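Putative lipoprotein (Bacteroides thetaiotaomicron, PDB 4Q1Z) is of unknown function but, as a putative two-domain lipoprotein of the DUF4876 family, is probably anchored to the bacterial cell envelope by a lipid. Local coordinates at residues L17-E22 and T48-K53; Y62-S67 and S94-E99; G155-K160 and E312-E317; E176-F181 and Y298-P303; I198-A203 and I254-T259. All blocks are in the same frame, centred on the assembly; numbering follows the deposited sequence.

Interaction 1 of 5, residues L17-E22 and T48-K53; sequences LDITVE and TDNSVK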
# COMPACT_ATOMS: atom_id res chain seq x y z
N LEU A 17 15.87 -3.42 27.07
CA LEU A 17 14.83 -3.79 26.14
C LEU A 17 15.15 -5.11 25.45
O LEU A 17 16.11 -5.21 24.67
CB LEU A 17 14.59 -2.68 25.09
CG LEU A 17 14.50 -1.23 25.57
CD1 LEU A 17 14.28 -0.33 24.41
CD2 LEU A 17 13.37 -1.04 26.55
N ASP A 18 14.34 -6.13 25.74
CA ASP A 18 14.43 -7.45 25.12
C ASP A 18 13.57 -7.36 23.89
O ASP A 18 12.37 -7.61 23.94
CB ASP A 18 13.97 -8.57 26.10
CG ASP A 18 14.23 -10.01 25.66
OD1 ASP A 18 14.65 -10.22 24.49
OD2 ASP A 18 14.02 -10.93 26.48
N ILE A 19 14.19 -6.88 22.79
CA ILE A 19 13.54 -6.69 21.51
C ILE A 19 13.55 -8.05 20.80
O ILE A 19 14.58 -8.71 20.72
CB ILE A 19 14.14 -5.52 20.69
CG1 ILE A 19 14.15 -4.23 21.54
CG2 ILE A 19 13.32 -5.30 19.42
CD1 ILE A 19 14.97 -3.08 21.08
N THR A 20 12.34 -8.47 20.39
CA THR A 20 11.99 -9.76 19.79
C THR A 20 12.28 -9.73 18.27
O THR A 20 12.41 -10.81 17.68
CB THR A 20 10.52 -10.07 20.16
OG1 THR A 20 10.46 -10.23 21.58
CG2 THR A 20 9.97 -11.33 19.53
N VAL A 21 12.44 -8.53 17.66
CA VAL A 21 12.79 -8.40 16.23
C VAL A 21 14.26 -8.79 16.06
O VAL A 21 15.11 -8.35 16.83
CB VAL A 21 12.49 -6.98 15.68
CG1 VAL A 21 13.03 -6.79 14.27
CG2 VAL A 21 11.00 -6.68 15.72
N GLU A 22 14.53 -9.63 15.05
CA GLU A 22 15.86 -10.16 14.71
C GLU A 22 16.63 -9.27 13.73
O GLU A 22 16.03 -8.62 12.87
CB GLU A 22 15.71 -11.57 14.07
CG GLU A 22 15.38 -12.70 15.04
CD GLU A 22 15.03 -14.05 14.45
OE1 GLU A 22 15.26 -14.28 13.24
OE2 GLU A 22 14.55 -14.91 15.22
N THR A 48 18.26 4.60 21.41
CA THR A 48 18.90 4.17 20.16
C THR A 48 19.53 2.81 20.31
O THR A 48 19.89 2.21 19.29
CB THR A 48 19.94 5.16 19.69
OG1 THR A 48 20.79 5.53 20.78
CG2 THR A 48 19.32 6.35 19.00
N ASP A 49 19.66 2.29 21.54
CA ASP A 49 20.26 0.98 21.74
C ASP A 49 19.34 0.06 22.54
O ASP A 49 18.25 0.48 22.91
CB ASP A 49 21.62 1.13 22.43
CG ASP A 49 22.70 0.24 21.83
OD1 ASP A 49 22.35 -0.75 21.12
OD2 ASP A 49 23.90 0.51 22.09
N ASN A 50 19.77 -1.19 22.79
CA ASN A 50 19.04 -2.19 23.56
C ASN A 50 18.92 -1.82 25.05
O ASN A 50 18.01 -2.29 25.72
CB ASN A 50 19.72 -3.55 23.43
CG ASN A 50 19.33 -4.27 22.17
OD1 ASN A 50 18.45 -5.13 22.17
ND2 ASN A 50 19.98 -3.92 21.06
N SER A 51 19.83 -0.98 25.56
CA SER A 51 19.80 -0.56 26.96
C SER A 51 19.95 0.95 27.10
O SER A 51 20.73 1.56 26.36
CB SER A 51 20.88 -1.28 27.77
OG SER A 51 22.15 -1.17 27.17
N VAL A 52 19.21 1.56 28.06
CA VAL A 52 19.25 3.00 28.33
C VAL A 52 19.20 3.28 29.84
O VAL A 52 18.46 2.62 30.57
CB VAL A 52 18.14 3.78 27.56
CG1 VAL A 52 16.73 3.43 28.04
CG2 VAL A 52 18.37 5.29 27.60
N LYS A 53 20.01 4.27 30.30
CA LYS A 53 20.03 4.75 31.69
C LYS A 53 19.14 5.97 31.75
O LYS A 53 19.26 6.86 30.91
CB LYS A 53 21.46 5.06 32.16
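Leu-17, on strand 11-19, meets Asn-50, just before strand 51-57, at one border of the seven-stranded mixed sheet of the N-terminal domain, and the pair illustrates how an edge strand is tied in where its antiparallel pairing begins. Strand 51-57 is outermost here, and strand 11-19 lies between it and strand 95-105. A single backbone hydrogen bond spans the two segments: Leu-17 N donates to Asn-50 O at 2.8 Å, with an N-H...O angle of 167° and the donor almost in line with the carbonyl bond. Pairing continues through the backbones of Val-52 and Val-15. Asp-18, the next residue after Leu-17, is the centre of an inverse gamma turn, closed by a weak bond from Ile-19 N to Leu-17 O.

The van der Waals contacts are slight. Leu-17 CB lies 3.5 Å from Asn-50 O, while the buried remainder of the leucine packs on Ile-98 and Val-100 of strand 95-105. Ile-19 stretches out its CG1 branch (chi2 166°), which brings CD1 to 4.2 Å from Asn-50 OD1, the two side chains meeting at a slant.

Among the polar atoms, two acceptors, Asn-50 OD1 and Leu-17 O, sit 3.4 Å apart without a bond. On the 48-53 side, Asn-50 N makes a weak bond of 3.1 Å to Asp-49 OD1.

Interaction 2 of 5, residues Y62-S67 and S94-E99; sequences YSVTVS and SALNIE
Val-64 can touch both Leu-96 and Ile-98 because a chi1 of -173° sets CG1 opposite the backbone N and CG2 beside it, so that each methyl faces a different partner. Leu-96 extends CD2 straight at the valine, and the two side chains meet tip to tip, CD2 lying 3.7 Å from Val-64 CG2. Ile-98 is folded instead of extended: a chi2 of -77° bends CD1 aside, to 4.0 Å from Val-64 CG1, and the two side chains cross nearly at right angles.

The second branch of Ile-98 serves the next residue facing it, with CG2 3.8 Å from Val-66 CG2. Across this contact strands 60-72 and 95-105 exchange no hydrogen bond. They belong to one sheet with strand 77-89 between them, and the sheet appears curled enough for side chains of strands two places apart to meet across its concave side; the axes of the short segments 62-67 and 95-99 approach to 8.5 Å, inclined at 48°. Alternation along each strand points Val-64, Val-66, Leu-96 and Ile-98 toward the other strand, the two valines and Ile-98 being buried, while Thr-65 directs its CB away. Val-32 and Phe-34 of strand 24-35 flank Val-64, and Leu-17 of strand 11-19 packs against Val-66.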
# COMPACT_ATOMS: atom_id res chain seq x y z
N TYR A 62 5.61 3.45 38.50
CA TYR A 62 5.24 4.00 37.19
C TYR A 62 4.81 2.94 36.20
O TYR A 62 5.24 1.79 36.32
CB TYR A 62 6.45 4.75 36.57
CG TYR A 62 6.91 6.00 37.30
CD1 TYR A 62 7.88 5.93 38.29
CD2 TYR A 62 6.46 7.26 36.91
CE1 TYR A 62 8.34 7.08 38.94
CE2 TYR A 62 6.90 8.41 37.55
CZ TYR A 62 7.85 8.32 38.56
OH TYR A 62 8.31 9.45 39.19
N SER A 63 4.01 3.33 35.20
CA SER A 63 3.64 2.47 34.08
C SER A 63 4.57 2.87 32.92
O SER A 63 4.49 3.99 32.41
CB SER A 63 2.15 2.60 33.74
OG SER A 63 1.48 1.37 33.92
N VAL A 64 5.53 1.99 32.62
CA VAL A 64 6.58 2.23 31.63
C VAL A 64 6.16 1.64 30.28
O VAL A 64 5.79 0.47 30.22
CB VAL A 64 7.94 1.68 32.13
CG1 VAL A 64 9.08 2.07 31.19
CG2 VAL A 64 8.22 2.16 33.55
N THR A 65 6.21 2.46 29.22
CA THR A 65 5.83 2.05 27.86
C THR A 65 6.95 2.35 26.86
O THR A 65 7.59 3.41 26.94
CB THR A 65 4.52 2.71 27.42
OG1 THR A 65 4.55 4.08 27.81
CG2 THR A 65 3.30 2.07 28.05
N VAL A 66 7.18 1.39 25.94
CA VAL A 66 8.17 1.43 24.87
C VAL A 66 7.43 1.43 23.55
O VAL A 66 6.51 0.64 23.38
CB VAL A 66 9.20 0.27 24.95
CG1 VAL A 66 10.26 0.37 23.84
CG2 VAL A 66 9.86 0.19 26.32
N SER A 67 7.80 2.34 22.63
CA SER A 67 7.20 2.47 21.29
C SER A 67 8.17 3.15 20.32
O SER A 67 8.85 4.12 20.66
CB SER A 67 5.89 3.24 21.34
OG SER A 67 5.25 3.25 20.07
N SER A 94 18.23 1.08 40.15
CA SER A 94 17.27 -0.01 39.97
C SER A 94 17.18 -0.39 38.49
O SER A 94 17.09 0.50 37.64
CB SER A 94 15.89 0.40 40.49
OG SER A 94 15.60 -0.16 41.76
N ALA A 95 17.25 -1.69 38.19
CA ALA A 95 17.20 -2.21 36.82
C ALA A 95 15.80 -2.72 36.46
O ALA A 95 15.18 -3.43 37.24
CB ALA A 95 18.22 -3.32 36.66
N LEU A 96 15.32 -2.33 35.26
CA LEU A 96 14.00 -2.70 34.75
C LEU A 96 14.11 -3.32 33.36
O LEU A 96 14.81 -2.78 32.49
CB LEU A 96 13.07 -1.47 34.71
CG LEU A 96 11.63 -1.67 34.22
CD1 LEU A 96 10.86 -2.68 35.09
CD2 LEU A 96 10.89 -0.36 34.19
N ASN A 97 13.43 -4.47 33.17
CA ASN A 97 13.42 -5.21 31.92
C ASN A 97 12.05 -5.16 31.28
O ASN A 97 11.04 -5.49 31.93
CB ASN A 97 13.87 -6.65 32.13
CG ASN A 97 15.24 -6.76 32.75
OD1 ASN A 97 16.26 -6.55 32.08
ND2 ASN A 97 15.30 -7.11 34.04
N ILE A 98 12.00 -4.70 30.01
CA ILE A 98 10.80 -4.59 29.18
C ILE A 98 10.92 -5.51 28.00
O ILE A 98 11.89 -5.41 27.25
CB ILE A 98 10.49 -3.14 28.67
CG1 ILE A 98 11.01 -1.99 29.59
CG2 ILE A 98 9.03 -2.99 28.24
CD1 ILE A 98 10.23 -1.71 30.82
N GLU A 99 9.93 -6.35 27.80
CA GLU A 99 9.86 -7.21 26.62
C GLU A 99 9.22 -6.40 25.52
O GLU A 99 8.12 -5.91 25.69
CB GLU A 99 9.05 -8.45 26.93
CG GLU A 99 9.17 -9.54 25.90
CD GLU A 99 8.36 -10.74 26.34
OE1 GLU A 99 8.55 -11.20 27.49
OE2 GLU A 99 7.47 -11.15 25.55

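Interaction 3 of 5, residues G155-K160 and E312-E317; sequences GTATTK and EAVNNE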
# COMPACT_ATOMS: atom_id res chain seq x y z
N GLY A 155 -4.72 -9.58 -18.59
CA GLY A 155 -5.63 -8.58 -18.02
C GLY A 155 -6.70 -9.19 -17.14
O GLY A 155 -6.83 -8.82 -15.98
N THR A 156 -7.44 -10.19 -17.69
CA THR A 156 -8.41 -11.01 -16.96
C THR A 156 -7.76 -12.34 -16.63
O THR A 156 -7.08 -12.91 -17.47
CB THR A 156 -9.70 -11.22 -17.76
OG1 THR A 156 -10.12 -9.97 -18.32
CG2 THR A 156 -10.83 -11.85 -16.92
N ALA A 157 -7.95 -12.84 -15.42
CA ALA A 157 -7.38 -14.11 -14.97
C ALA A 157 -7.80 -15.27 -15.89
O ALA A 157 -8.95 -15.35 -16.34
CB ALA A 157 -7.80 -14.40 -13.54
N THR A 158 -6.83 -16.13 -16.21
CA THR A 158 -7.01 -17.28 -17.08
C THR A 158 -6.02 -18.38 -16.74
O THR A 158 -4.93 -18.11 -16.21
CB THR A 158 -6.91 -16.88 -18.56
OG1 THR A 158 -7.08 -18.07 -19.34
CG2 THR A 158 -5.60 -16.22 -18.93
N THR A 159 -6.42 -19.62 -17.03
CA THR A 159 -5.63 -20.83 -16.84
C THR A 159 -4.65 -20.97 -18.02
O THR A 159 -3.66 -21.68 -17.88
CB THR A 159 -6.55 -22.05 -16.65
OG1 THR A 159 -7.57 -22.08 -17.68
CG2 THR A 159 -7.19 -22.08 -15.26
N LYS A 160 -4.95 -20.29 -19.16
CA LYS A 160 -4.11 -20.21 -20.37
C LYS A 160 -2.80 -19.52 -19.97
O LYS A 160 -2.81 -18.37 -19.52
CB LYS A 160 -4.86 -19.45 -21.47
CG LYS A 160 -5.30 -20.31 -22.64
CD LYS A 160 -6.56 -21.12 -22.36
CE LYS A 160 -6.77 -22.19 -23.40
NZ LYS A 160 -7.14 -21.63 -24.73
N GLU A 312 -3.62 -9.49 -6.20
CA GLU A 312 -4.18 -10.37 -7.23
C GLU A 312 -5.68 -10.47 -7.08
O GLU A 312 -6.16 -11.28 -6.28
CB GLU A 312 -3.54 -11.78 -7.15
CG GLU A 312 -4.04 -12.76 -8.20
CD GLU A 312 -3.05 -13.06 -9.30
OE1 GLU A 312 -1.93 -13.51 -8.97
OE2 GLU A 312 -3.39 -12.87 -10.50
N ALA A 313 -6.44 -9.71 -7.89
CA ALA A 313 -7.90 -9.89 -7.86
C ALA A 313 -8.28 -10.76 -9.05
O ALA A 313 -7.59 -10.76 -10.09
CB ALA A 313 -8.65 -8.56 -7.86
N VAL A 314 -9.31 -11.61 -8.83
CA VAL A 314 -9.82 -12.59 -9.78
C VAL A 314 -11.36 -12.61 -9.73
O VAL A 314 -11.96 -11.97 -8.87
CB VAL A 314 -9.24 -14.01 -9.54
CG1 VAL A 314 -7.73 -14.08 -9.82
CG2 VAL A 314 -9.59 -14.54 -8.16
N ASN A 315 -11.98 -13.34 -10.69
CA ASN A 315 -13.42 -13.51 -10.90
C ASN A 315 -14.15 -13.96 -9.65
O ASN A 315 -15.15 -13.36 -9.29
CB ASN A 315 -13.69 -14.53 -12.02
CG ASN A 315 -13.07 -14.27 -13.37
OD1 ASN A 315 -11.88 -13.97 -13.51
ND2 ASN A 315 -13.85 -14.47 -14.40
N ASN A 316 -13.67 -15.05 -9.03
CA ASN A 316 -14.25 -15.68 -7.84
C ASN A 316 -13.24 -16.61 -7.21
O ASN A 316 -12.09 -16.62 -7.63
CB ASN A 316 -15.53 -16.44 -8.19
CG ASN A 316 -15.46 -17.21 -9.47
OD1 ASN A 316 -14.61 -18.09 -9.64
ND2 ASN A 316 -16.30 -16.85 -10.42
N GLU A 317 -13.65 -17.40 -6.20
CA GLU A 317 -12.77 -18.30 -5.47
C GLU A 317 -12.24 -19.51 -6.30
O GLU A 317 -11.35 -20.23 -5.82
CB GLU A 317 -13.44 -18.81 -4.18
CG GLU A 317 -14.88 -19.29 -4.32
CD GLU A 317 -15.95 -18.22 -4.19
OE1 GLU A 317 -16.22 -17.52 -5.20
OE2 GLU A 317 -16.53 -18.09 -3.08
O HOH W 1 -9.93 -11.89 -13.59
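Asn-315 meets the 155-160 loop through the oxygen of its amide. From CB the chain turns so that CG stands trans to the carbonyl carbon, with chi1 at -57°, and CB and CG act as a stalk that carries OD1 to the other loop. There OD1 lies 4.1 Å from Ala-157 CB and 4.2 Å from Thr-156 CG2, so two methyl groups border the oxygen without bonding to it. Its polar mate is a water, 2.9 Å from OD1, which accepts a hydrogen bond from Ala-157 N at 2.9 Å and can in turn donate to the amide. The water thus satisfies the backbone N of buried Ala-157 and links it indirectly to Asn-315. Beside this bridge runs an apolar contact, Ala-157 CB on Val-314 CG1 at 3.7 Å.

The hydroxyl of Thr-156 is engaged elsewhere, with Ser-260, while Phe-262 packs on both Thr-156 and Asn-315. Arg-324 ties the two loops together as well, through NH2 to Gly-155 O and NH1 to Ala-313 O. The segments thus join the loop that leads from strand 148-152 to strand 172-175 with the one that follows strand 307-312, the outermost strand at one border of the eleven-stranded sheet.

Interaction 4 of 5, residues E176-F181 and Y298-P303; sequences ERVWKF and YYAKIP
Val-178 and Ala-300 meet methyl to methyl, CG2 of the valine 3.9 Å from CB of the alanine, in the apolar half of this contact. Near the corner at Glu-176 the touching is of another sort: Tyr-299 swings its ring (chi1 -61°) so that CD1, at the ring's edge and near its plane, comes within 4.0 Å of Glu-176 CA. A water completes the first shell, donating to Glu-176 O at 2.6 Å and to Tyr-298 O at 2.8 Å.

In the next shell, Tyr-148 flanks Val-178, Phe-244 and Pro-279 border Ala-300, and Thr-153 packs on Tyr-299. Val-178 is fixed in turn by backbone hydrogen bonds to Val-243 and Phe-244 of strand 238-245. Further out, the chain path is consistent with this meeting: strand 172-175 pairs with strand 299-303 in a small three-stranded antiparallel sheet, then the chain turns a corner at Glu-176 and continues as strand 177-180 of the eleven-stranded sheet.

The two segments therefore belong to different sheets, and no direct hydrogen bond links them. Two carbonyl oxygens, neither able to donate to the other, are reconciled by the two protons of one water, while a methyl-methyl contact joins Val-178 and Ala-300.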
# COMPACT_ATOMS: atom_id res chain seq x y z
N GLU A 176 0.88 -4.94 -18.48
CA GLU A 176 0.05 -4.62 -19.63
C GLU A 176 0.21 -3.12 -19.94
O GLU A 176 0.63 -2.76 -21.05
CB GLU A 176 -1.41 -5.00 -19.34
CG GLU A 176 -2.33 -4.87 -20.54
CD GLU A 176 -3.79 -4.81 -20.17
OE1 GLU A 176 -4.39 -5.88 -19.95
OE2 GLU A 176 -4.33 -3.68 -20.08
N ARG A 177 -0.08 -2.26 -18.92
CA ARG A 177 0.06 -0.79 -18.95
C ARG A 177 0.77 -0.32 -17.67
O ARG A 177 0.55 -0.88 -16.60
CB ARG A 177 -1.28 -0.06 -19.16
CG ARG A 177 -1.08 1.35 -19.69
CD ARG A 177 -2.36 2.15 -19.80
NE ARG A 177 -3.33 1.56 -20.73
CZ ARG A 177 -3.45 1.91 -22.01
NH1 ARG A 177 -2.65 2.82 -22.55
NH2 ARG A 177 -4.37 1.33 -22.77
N VAL A 178 1.66 0.66 -17.80
CA VAL A 178 2.48 1.25 -16.72
C VAL A 178 2.29 2.78 -16.72
O VAL A 178 2.29 3.42 -17.77
CB VAL A 178 4.01 0.90 -16.83
CG1 VAL A 178 4.76 1.28 -15.56
CG2 VAL A 178 4.26 -0.58 -17.20
N TRP A 179 2.05 3.33 -15.53
CA TRP A 179 1.92 4.75 -15.23
C TRP A 179 2.92 5.09 -14.15
O TRP A 179 3.44 4.18 -13.48
CB TRP A 179 0.49 5.11 -14.74
CG TRP A 179 -0.63 4.76 -15.66
CD1 TRP A 179 -1.28 3.56 -15.75
CD2 TRP A 179 -1.31 5.66 -16.55
NE1 TRP A 179 -2.27 3.64 -16.70
CE2 TRP A 179 -2.35 4.93 -17.17
CE3 TRP A 179 -1.15 7.02 -16.88
CZ2 TRP A 179 -3.25 5.53 -18.07
CZ3 TRP A 179 -1.99 7.59 -17.83
CH2 TRP A 179 -3.03 6.85 -18.41
N LYS A 180 3.18 6.38 -13.95
CA LYS A 180 4.01 6.85 -12.84
C LYS A 180 3.44 8.13 -12.28
O LYS A 180 2.69 8.84 -12.95
CB LYS A 180 5.51 6.99 -13.20
CG LYS A 180 5.93 8.18 -14.04
CD LYS A 180 7.44 8.16 -14.17
CE LYS A 180 7.93 9.12 -15.22
NZ LYS A 180 9.42 9.16 -15.26
N PHE A 181 3.78 8.42 -11.05
CA PHE A 181 3.37 9.67 -10.44
C PHE A 181 4.27 10.76 -11.02
O PHE A 181 5.48 10.52 -11.17
CB PHE A 181 3.50 9.60 -8.90
CG PHE A 181 2.42 8.81 -8.20
CD1 PHE A 181 1.25 9.42 -7.78
CD2 PHE A 181 2.60 7.45 -7.90
CE1 PHE A 181 0.26 8.70 -7.10
CE2 PHE A 181 1.62 6.73 -7.19
CZ PHE A 181 0.45 7.36 -6.82
N TYR A 298 3.47 -6.46 -26.68
CA TYR A 298 4.62 -6.31 -25.82
C TYR A 298 4.19 -5.94 -24.43
O TYR A 298 3.26 -5.15 -24.24
CB TYR A 298 5.60 -5.26 -26.38
CG TYR A 298 6.46 -5.81 -27.50
CD1 TYR A 298 7.65 -6.48 -27.23
CD2 TYR A 298 6.06 -5.70 -28.83
CE1 TYR A 298 8.42 -7.03 -28.25
CE2 TYR A 298 6.82 -6.25 -29.86
CZ TYR A 298 8.01 -6.91 -29.57
OH TYR A 298 8.78 -7.46 -30.58
N TYR A 299 4.88 -6.57 -23.45
CA TYR A 299 4.63 -6.39 -22.02
C TYR A 299 5.87 -5.87 -21.36
O TYR A 299 6.98 -6.10 -21.87
CB TYR A 299 4.15 -7.71 -21.41
CG TYR A 299 2.85 -8.16 -22.05
CD1 TYR A 299 1.69 -7.40 -21.92
CD2 TYR A 299 2.81 -9.29 -22.86
CE1 TYR A 299 0.51 -7.78 -22.55
CE2 TYR A 299 1.62 -9.70 -23.46
CZ TYR A 299 0.47 -8.94 -23.29
OH TYR A 299 -0.71 -9.33 -23.86
N ALA A 300 5.70 -5.08 -20.30
CA ALA A 300 6.87 -4.49 -19.63
C ALA A 300 7.36 -5.41 -18.56
O ALA A 300 6.56 -5.95 -17.80
CB ALA A 300 6.52 -3.14 -19.03
N LYS A 301 8.67 -5.64 -18.52
CA LYS A 301 9.31 -6.50 -17.53
C LYS A 301 9.50 -5.70 -16.27
O LYS A 301 10.34 -4.81 -16.21
CB LYS A 301 10.63 -7.09 -18.05
CG LYS A 301 10.43 -8.19 -19.08
CD LYS A 301 11.78 -8.75 -19.47
CE LYS A 301 11.76 -9.29 -20.89
NZ LYS A 301 13.09 -9.82 -21.31
N ILE A 302 8.66 -5.98 -15.27
CA ILE A 302 8.69 -5.30 -13.98
C ILE A 302 9.54 -6.13 -13.00
O ILE A 302 9.10 -7.21 -12.61
CB ILE A 302 7.25 -5.03 -13.46
CG1 ILE A 302 6.49 -4.07 -14.42
CG2 ILE A 302 7.25 -4.52 -12.00
CD1 ILE A 302 5.00 -4.19 -14.36
N PRO A 303 10.74 -5.65 -12.58
CA PRO A 303 11.52 -6.41 -11.59
C PRO A 303 10.76 -6.58 -10.28
O PRO A 303 10.33 -5.59 -9.65
CB PRO A 303 12.79 -5.56 -11.43
CG PRO A 303 12.89 -4.81 -12.73
CD PRO A 303 11.46 -4.42 -12.96
O HOH W 2 0.96 -3.86 -23.33

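Interaction 5 of 5, residues I198-A203 and I254-T259; sequences ISQFAA and IPQYLT
The flat amide of Gln-200 runs alongside Gln-256, the two side chains lying side by side, with Gln-200 OE1 3.6 Å from Gln-256 CB. They join the end of strand 195-199, inside the eleven-stranded mixed sheet of the C-terminal domain, to the long loop between strands 238-245 and 265-269. On the other side of the amide group, Gln-200 NE2 is 3.8 Å from Leu-258 CD1. The ring of Tyr-257 turns from this amide towards an aromatic cluster, meeting Phe-225 edge-to-face and Trp-179 with the planes about 55° apart, while its hydroxyl bonds to Asn-151. Within the 198-203 segment, one face of the Phe-201 ring carries Ala-203 CB, offset towards the rim.

Gln-200 makes the crossing: a chi1 of 171° and an extended chain lay its CG against the loop backbone, 3.2 Å from Tyr-257 O. Its amide nitrogen has its firm partner outside the two segments, Gln-130 OE1, and a weak one in Phe-127 O. With an alanine here, Gln-130 OE1 would probably lose its amide donor and a gap would be likely to open beside Gln-256 CB and Leu-258.

The backbones are linked through a water, which accepts from Tyr-257 N at 2.9 Å and donates to Gln-200 O at 3.1 Å.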
# COMPACT_ATOMS: atom_id res chain seq x y z
N ILE A 198 -6.24 7.23 -6.53
CA ILE A 198 -6.13 7.35 -7.97
C ILE A 198 -7.41 6.77 -8.53
O ILE A 198 -7.76 5.64 -8.21
CB ILE A 198 -4.86 6.68 -8.60
CG1 ILE A 198 -3.61 6.83 -7.71
CG2 ILE A 198 -4.62 7.24 -9.98
CD1 ILE A 198 -2.58 5.75 -7.92
N SER A 199 -8.13 7.57 -9.31
CA SER A 199 -9.38 7.18 -9.97
C SER A 199 -9.15 7.03 -11.47
O SER A 199 -8.27 7.69 -12.01
CB SER A 199 -10.46 8.22 -9.73
OG SER A 199 -11.16 8.01 -8.52
N GLN A 200 -9.92 6.16 -12.13
CA GLN A 200 -9.88 6.03 -13.59
C GLN A 200 -10.35 7.37 -14.17
O GLN A 200 -9.71 7.94 -15.05
CB GLN A 200 -10.80 4.87 -14.05
CG GLN A 200 -10.99 4.80 -15.55
CD GLN A 200 -12.25 4.10 -15.98
OE1 GLN A 200 -13.11 4.70 -16.63
NE2 GLN A 200 -12.36 2.80 -15.72
N PHE A 201 -11.47 7.90 -13.61
CA PHE A 201 -12.15 9.13 -13.97
C PHE A 201 -12.53 9.82 -12.67
O PHE A 201 -13.49 9.41 -12.02
CB PHE A 201 -13.38 8.78 -14.85
CG PHE A 201 -14.35 9.88 -15.21
CD1 PHE A 201 -13.90 11.09 -15.73
CD2 PHE A 201 -15.73 9.67 -15.13
CE1 PHE A 201 -14.81 12.09 -16.07
CE2 PHE A 201 -16.63 10.66 -15.49
CZ PHE A 201 -16.17 11.86 -15.98
N ALA A 202 -11.73 10.79 -12.23
CA ALA A 202 -11.97 11.43 -10.92
C ALA A 202 -13.12 12.45 -10.96
O ALA A 202 -12.90 13.65 -10.84
CB ALA A 202 -10.69 12.07 -10.40
N ALA A 203 -14.37 11.94 -11.07
CA ALA A 203 -15.57 12.79 -11.12
C ALA A 203 -16.66 12.32 -10.15
O ALA A 203 -16.59 11.22 -9.60
CB ALA A 203 -16.12 12.83 -12.54
N ILE A 254 -6.97 3.32 -26.90
CA ILE A 254 -7.90 3.02 -25.80
C ILE A 254 -8.35 4.34 -25.13
O ILE A 254 -7.50 5.20 -24.83
CB ILE A 254 -7.30 1.99 -24.81
CG1 ILE A 254 -6.69 0.74 -25.54
CG2 ILE A 254 -8.29 1.56 -23.70
CD1 ILE A 254 -7.63 -0.31 -26.16
N PRO A 255 -9.68 4.55 -24.96
CA PRO A 255 -10.18 5.83 -24.39
C PRO A 255 -10.12 5.97 -22.86
O PRO A 255 -10.05 7.11 -22.39
CB PRO A 255 -11.64 5.90 -24.85
CG PRO A 255 -11.98 4.56 -25.40
CD PRO A 255 -10.80 3.64 -25.31
N GLN A 256 -10.20 4.86 -22.10
CA GLN A 256 -10.16 4.86 -20.61
C GLN A 256 -9.22 3.83 -20.19
O GLN A 256 -8.98 2.91 -20.95
CB GLN A 256 -11.52 4.54 -19.90
CG GLN A 256 -12.80 4.86 -20.63
CD GLN A 256 -13.21 3.94 -21.74
OE1 GLN A 256 -12.91 2.74 -21.75
NE2 GLN A 256 -13.95 4.50 -22.70
N TYR A 257 -8.73 3.94 -18.93
CA TYR A 257 -7.88 2.96 -18.33
C TYR A 257 -8.81 2.09 -17.54
O TYR A 257 -9.08 2.31 -16.35
CB TYR A 257 -6.76 3.62 -17.49
CG TYR A 257 -5.83 2.61 -16.85
CD1 TYR A 257 -5.30 1.54 -17.58
CD2 TYR A 257 -5.48 2.71 -15.50
CE1 TYR A 257 -4.49 0.58 -16.98
CE2 TYR A 257 -4.64 1.78 -14.90
CZ TYR A 257 -4.15 0.71 -15.65
OH TYR A 257 -3.32 -0.21 -15.08
N LEU A 258 -9.40 1.12 -18.25
CA LEU A 258 -10.33 0.19 -17.64
C LEU A 258 -9.60 -1.10 -17.37
O LEU A 258 -9.30 -1.85 -18.30
CB LEU A 258 -11.59 -0.02 -18.51
CG LEU A 258 -12.59 -1.10 -18.06
CD1 LEU A 258 -13.30 -0.71 -16.77
CD2 LEU A 258 -13.56 -1.41 -19.13
N THR A 259 -9.30 -1.38 -16.09
CA THR A 259 -8.73 -2.65 -15.67
C THR A 259 -9.92 -3.68 -15.63
O THR A 259 -11.08 -3.28 -15.64
CB THR A 259 -7.91 -2.50 -14.37
OG1 THR A 259 -8.72 -2.13 -13.26
CG2 THR A 259 -6.76 -1.51 -14.52
O HOH W 3 -8.95 6.59 -17.74

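Overall arrangement
The five contacts fall into two groups that match the two domains. Interactions 1 and 2, with centres 11 Å apart, share the N-terminal sheet: Asp-18 N probably bonds to Ile-98 O at 3.0 Å, and Leu-17 CD2 rests 3.7 Å from Val-66 CG2, so edge pairing and interior packing are continuous. Interactions 3, 4 and 5 lie across the chain's centre, at least 42 Å from interaction 1 between centres. Interaction 5 is nested along the chain within interaction 4, and that within interaction 3. Interactions 4 and 5 touch through Trp-179 NE1 and Tyr-257 CE2, 3.5 Å apart; interactions 3 and 4 touch where Gly-155 CA lies 3.5 Å from Glu-176 OE1.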